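PDB 6EVG: multi-copper Oxidase CueO from Ochrobactrum, which is a laccase-like multicopper oxidase, probably coupling substrate oxidation to the reduction of dioxygen, and acts on lignin model compounds and lignosulfonate. Local coordinates for residues D170-E182 with D193-N206. Residues are numbered along the deposited sequence; the frame is centred on the assembly and turned at random.
Sequences DIPLVLQDRRVIE and DLMHGFRGGNLIVN
Asn-206 meets Val-174 and Pro-172 where strands 170-178 and 202-205, paired antiparallel in a sheet of the second cupredoxin-like domain of this multicopper oxidase, run past their last bridge. Its backbone N donates to Val-174 O, and its carboxamide turns back onto strand 170-178: OD1 accepts from Val-174 N at 2.8 Å, while ND2 donates to Pro-172 O, which lies close to the amide plane. Both ends of the amide are thus used, fixing its flip, and ND2 also serves Pro-24 O. Inward, Gln-176 and Ile-204 exchange two backbone bonds; CD1 of Ile-204 lies 3.8 Å from Arg-178 CG.

At the far end Arg-178 N donates to Asn-202 O at 2.8 Å, and Arg-178 O takes two donors from the same residue, Asn-202 N at 3.0 Å and Asn-202 ND2 at 3.1 Å. On the face opposite Gln-176 and Ile-204, Asp-177 has its CG tucked over its own backbone (chi1 65°), and the Gly-200 N-H approaches OD2 well out of the carboxylate plane. Arg-231 completes this buried carboxylate with a salt bridge to OD2 and also binds Gly-200 O; a water joins OD1 to Phe-198 O.

Beyond the strands, Arg-179 reaches back to helix 191-196, whose Met-195 O accepts from the copper ligand His-495. The Arg-179 guanidinium forms a two-pronged salt bridge with Asp-193, NH1 to OD2 and NH2 to OD1, the planes 42° apart; OD2 also accepts from Asp-190 N. NH2 also donates to Arg-199 O, NE to a water, and Phe-198 CE1 sits over the guanidinium face, 3.4 Å from NH1.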
# COMPACT_ATOMS: atom_id res chain seq x y z
N ASP A 170 -7.93 14.66 9.87
CA ASP A 170 -7.93 13.38 9.13
C ASP A 170 -6.92 13.61 8.00
O ASP A 170 -7.25 14.30 7.03
CB ASP A 170 -9.33 13.07 8.65
CG ASP A 170 -9.43 11.80 7.87
OD1 ASP A 170 -8.44 11.00 7.83
OD2 ASP A 170 -10.54 11.52 7.32
N ILE A 171 -5.71 13.08 8.16
CA ILE A 171 -4.59 13.44 7.35
C ILE A 171 -3.92 12.18 6.80
O ILE A 171 -3.54 11.31 7.55
CB ILE A 171 -3.52 14.23 8.18
CG1 ILE A 171 -4.17 15.51 8.77
CG2 ILE A 171 -2.32 14.57 7.34
CD1 ILE A 171 -3.33 16.20 9.80
N PRO A 172 -3.78 12.09 5.46
CA PRO A 172 -3.05 10.95 4.87
C PRO A 172 -1.55 11.22 4.88
O PRO A 172 -1.12 12.34 4.61
CB PRO A 172 -3.59 10.89 3.43
CG PRO A 172 -3.87 12.33 3.12
CD PRO A 172 -4.30 12.98 4.43
N LEU A 173 -0.79 10.13 5.16
CA LEU A 173 0.67 10.18 5.17
C LEU A 173 1.19 9.05 4.29
O LEU A 173 1.07 7.87 4.66
CB LEU A 173 1.26 10.00 6.58
CG LEU A 173 0.76 11.01 7.64
CD1 LEU A 173 1.41 10.62 9.01
CD2 LEU A 173 1.06 12.45 7.28
N VAL A 174 1.80 9.41 3.18
CA VAL A 174 2.40 8.43 2.27
C VAL A 174 3.92 8.47 2.52
O VAL A 174 4.60 9.46 2.19
CB VAL A 174 2.08 8.76 0.78
CG1 VAL A 174 2.74 7.72 -0.10
CG2 VAL A 174 0.58 8.85 0.58
N LEU A 175 4.40 7.37 3.10
CA LEU A 175 5.81 7.26 3.49
C LEU A 175 6.60 6.63 2.34
O LEU A 175 6.22 5.53 1.87
CB LEU A 175 5.94 6.38 4.73
CG LEU A 175 5.05 6.70 5.93
CD1 LEU A 175 5.32 5.76 7.10
CD2 LEU A 175 5.18 8.17 6.40
N GLN A 176 7.68 7.28 1.92
CA GLN A 176 8.52 6.76 0.84
C GLN A 176 9.98 7.09 1.12
O GLN A 176 10.32 7.77 2.10
CB GLN A 176 8.09 7.28 -0.53
CG GLN A 176 6.69 6.88 -0.92
CD GLN A 176 6.21 7.56 -2.17
OE1 GLN A 176 6.22 8.81 -2.27
NE2 GLN A 176 5.77 6.75 -3.15
N ASP A 177 10.87 6.60 0.28
CA ASP A 177 12.27 6.93 0.32
C ASP A 177 12.83 7.20 -1.06
O ASP A 177 12.22 6.84 -2.08
CB ASP A 177 13.12 5.90 1.08
CG ASP A 177 13.21 4.51 0.50
OD1 ASP A 177 12.38 4.16 -0.36
OD2 ASP A 177 14.14 3.73 0.93
N ARG A 178 13.94 7.90 -1.12
CA ARG A 178 14.54 8.35 -2.35
C ARG A 178 16.07 8.22 -2.27
O ARG A 178 16.71 8.68 -1.33
CB ARG A 178 14.28 9.84 -2.58
CG ARG A 178 12.82 10.21 -2.78
CD ARG A 178 12.23 9.63 -4.08
NE ARG A 178 12.94 10.13 -5.23
CZ ARG A 178 12.45 10.07 -6.46
NH1 ARG A 178 11.32 9.47 -6.70
NH2 ARG A 178 13.12 10.66 -7.46
N ARG A 179 16.66 7.63 -3.33
CA ARG A 179 18.10 7.72 -3.56
C ARG A 179 18.46 9.06 -4.21
O ARG A 179 19.55 9.56 -3.96
CB ARG A 179 18.57 6.53 -4.40
CG ARG A 179 20.05 6.45 -4.65
CD ARG A 179 20.53 5.16 -5.23
NE ARG A 179 20.20 4.05 -4.34
CZ ARG A 179 20.25 2.75 -4.64
NH1 ARG A 179 20.69 2.38 -5.83
NH2 ARG A 179 19.89 1.84 -3.77
N VAL A 180 17.57 9.57 -5.06
CA VAL A 180 17.84 10.74 -5.87
C VAL A 180 16.72 11.76 -5.70
O VAL A 180 15.54 11.43 -5.91
CB VAL A 180 17.97 10.34 -7.34
CG1 VAL A 180 18.20 11.57 -8.22
CG2 VAL A 180 19.10 9.31 -7.53
N ILE A 181 17.10 12.98 -5.33
CA ILE A 181 16.16 14.10 -5.27
C ILE A 181 16.48 15.23 -6.24
O ILE A 181 15.73 16.21 -6.33
CB ILE A 181 15.95 14.59 -3.81
CG1 ILE A 181 17.28 15.02 -3.18
CG2 ILE A 181 15.30 13.52 -2.96
CD1 ILE A 181 18.01 16.17 -3.70
N GLU A 182 17.58 15.13 -7.01
CA GLU A 182 17.95 16.11 -8.04
C GLU A 182 18.45 15.37 -9.23
O GLU A 182 19.38 14.54 -9.12
CB GLU A 182 19.01 17.06 -7.48
CG GLU A 182 19.54 18.04 -8.53
CD GLU A 182 18.64 19.11 -9.04
OE1 GLU A 182 18.37 19.97 -8.22
OE2 GLU A 182 18.45 19.17 -10.35
N ASP A 193 20.41 -4.08 -5.50
CA ASP A 193 19.03 -3.54 -5.40
C ASP A 193 18.02 -4.54 -5.89
O ASP A 193 16.94 -4.68 -5.30
CB ASP A 193 18.87 -2.24 -6.17
CG ASP A 193 19.76 -1.13 -5.68
OD1 ASP A 193 19.95 -0.98 -4.44
OD2 ASP A 193 20.25 -0.35 -6.54
N LEU A 194 18.33 -5.24 -6.97
CA LEU A 194 17.36 -6.23 -7.47
C LEU A 194 17.25 -7.38 -6.47
O LEU A 194 16.16 -7.93 -6.25
CB LEU A 194 17.74 -6.76 -8.85
CG LEU A 194 17.70 -5.76 -9.96
CD1 LEU A 194 18.12 -6.41 -11.29
CD2 LEU A 194 16.32 -5.06 -10.08
N MET A 195 18.38 -7.79 -5.86
CA MET A 195 18.35 -8.91 -4.91
C MET A 195 17.71 -8.53 -3.59
O MET A 195 16.95 -9.35 -3.01
CB MET A 195 19.72 -9.46 -4.68
CG MET A 195 20.28 -10.18 -5.91
SD MET A 195 21.88 -10.91 -5.76
CE MET A 195 21.47 -12.21 -4.63
N HIS A 196 17.93 -7.34 -3.10
CA HIS A 196 17.55 -6.97 -1.70
C HIS A 196 16.44 -5.94 -1.62
O HIS A 196 15.97 -5.69 -0.52
CB HIS A 196 18.78 -6.53 -0.89
CG HIS A 196 19.80 -7.63 -0.78
ND1 HIS A 196 19.60 -8.77 -0.04
CD2 HIS A 196 20.97 -7.82 -1.43
CE1 HIS A 196 20.65 -9.58 -0.17
NE2 HIS A 196 21.51 -9.01 -0.99
N GLY A 197 16.07 -5.36 -2.76
CA GLY A 197 15.14 -4.23 -2.79
C GLY A 197 15.88 -2.91 -2.87
O GLY A 197 16.96 -2.76 -2.31
N PHE A 198 15.26 -1.95 -3.54
CA PHE A 198 15.82 -0.63 -3.76
C PHE A 198 15.41 0.27 -2.62
O PHE A 198 14.22 0.55 -2.44
CB PHE A 198 15.30 -0.07 -5.07
CG PHE A 198 15.77 1.29 -5.47
CD1 PHE A 198 16.95 1.45 -6.20
CD2 PHE A 198 15.09 2.42 -5.12
CE1 PHE A 198 17.36 2.70 -6.67
CE2 PHE A 198 15.50 3.68 -5.56
CZ PHE A 198 16.62 3.82 -6.30
N ARG A 199 16.42 0.81 -1.89
CA ARG A 199 16.20 1.77 -0.79
C ARG A 199 17.08 3.01 -1.01
O ARG A 199 18.10 2.96 -1.69
CB ARG A 199 16.59 1.16 0.57
CG ARG A 199 15.67 0.02 0.97
CD ARG A 199 15.98 -0.67 2.30
NE ARG A 199 16.64 0.07 3.34
CZ ARG A 199 17.23 -0.39 4.47
NH1 ARG A 199 17.39 -1.69 4.75
NH2 ARG A 199 17.71 0.48 5.32
N GLY A 200 16.66 4.13 -0.44
CA GLY A 200 17.46 5.35 -0.44
C GLY A 200 17.47 6.01 0.90
O GLY A 200 16.61 5.73 1.73
N GLY A 201 18.42 6.91 1.08
CA GLY A 201 18.62 7.56 2.41
C GLY A 201 17.78 8.77 2.64
O GLY A 201 17.74 9.28 3.77
N ASN A 202 17.12 9.31 1.61
CA ASN A 202 16.28 10.51 1.82
C ASN A 202 14.85 10.04 2.07
O ASN A 202 14.21 9.51 1.14
CB ASN A 202 16.33 11.40 0.59
CG ASN A 202 17.68 11.86 0.25
OD1 ASN A 202 18.22 12.76 0.86
ND2 ASN A 202 18.27 11.27 -0.78
N LEU A 203 14.32 10.24 3.26
CA LEU A 203 12.93 9.85 3.55
C LEU A 203 12.00 10.98 3.20
O LEU A 203 12.36 12.14 3.42
CB LEU A 203 12.79 9.46 5.00
CG LEU A 203 13.76 8.41 5.54
CD1 LEU A 203 13.37 8.00 6.96
CD2 LEU A 203 13.76 7.14 4.65
N ILE A 204 10.84 10.63 2.68
CA ILE A 204 9.84 11.64 2.29
C ILE A 204 8.46 11.26 2.81
O ILE A 204 8.15 10.08 2.98
CB ILE A 204 9.84 11.88 0.77
CG1 ILE A 204 9.59 10.58 -0.00
CG2 ILE A 204 11.14 12.55 0.35
CD1 ILE A 204 9.32 10.79 -1.48
N VAL A 205 7.65 12.29 3.04
CA VAL A 205 6.23 12.13 3.39
C VAL A 205 5.44 13.03 2.46
O VAL A 205 5.71 14.22 2.33
CB VAL A 205 5.93 12.44 4.86
CG1 VAL A 205 4.47 12.14 5.19
CG2 VAL A 205 6.89 11.68 5.80
N ASN A 206 4.47 12.41 1.76
CA ASN A 206 3.67 13.15 0.78
C ASN A 206 4.54 13.93 -0.18
O ASN A 206 4.20 15.02 -0.61
CB ASN A 206 2.59 14.03 1.44
CG ASN A 206 1.55 13.21 2.18
OD1 ASN A 206 1.58 11.97 2.15
ND2 ASN A 206 0.61 13.90 2.85
O HOH W 1 12.32 1.51 -0.73
O HOH W 2 20.98 4.70 -1.51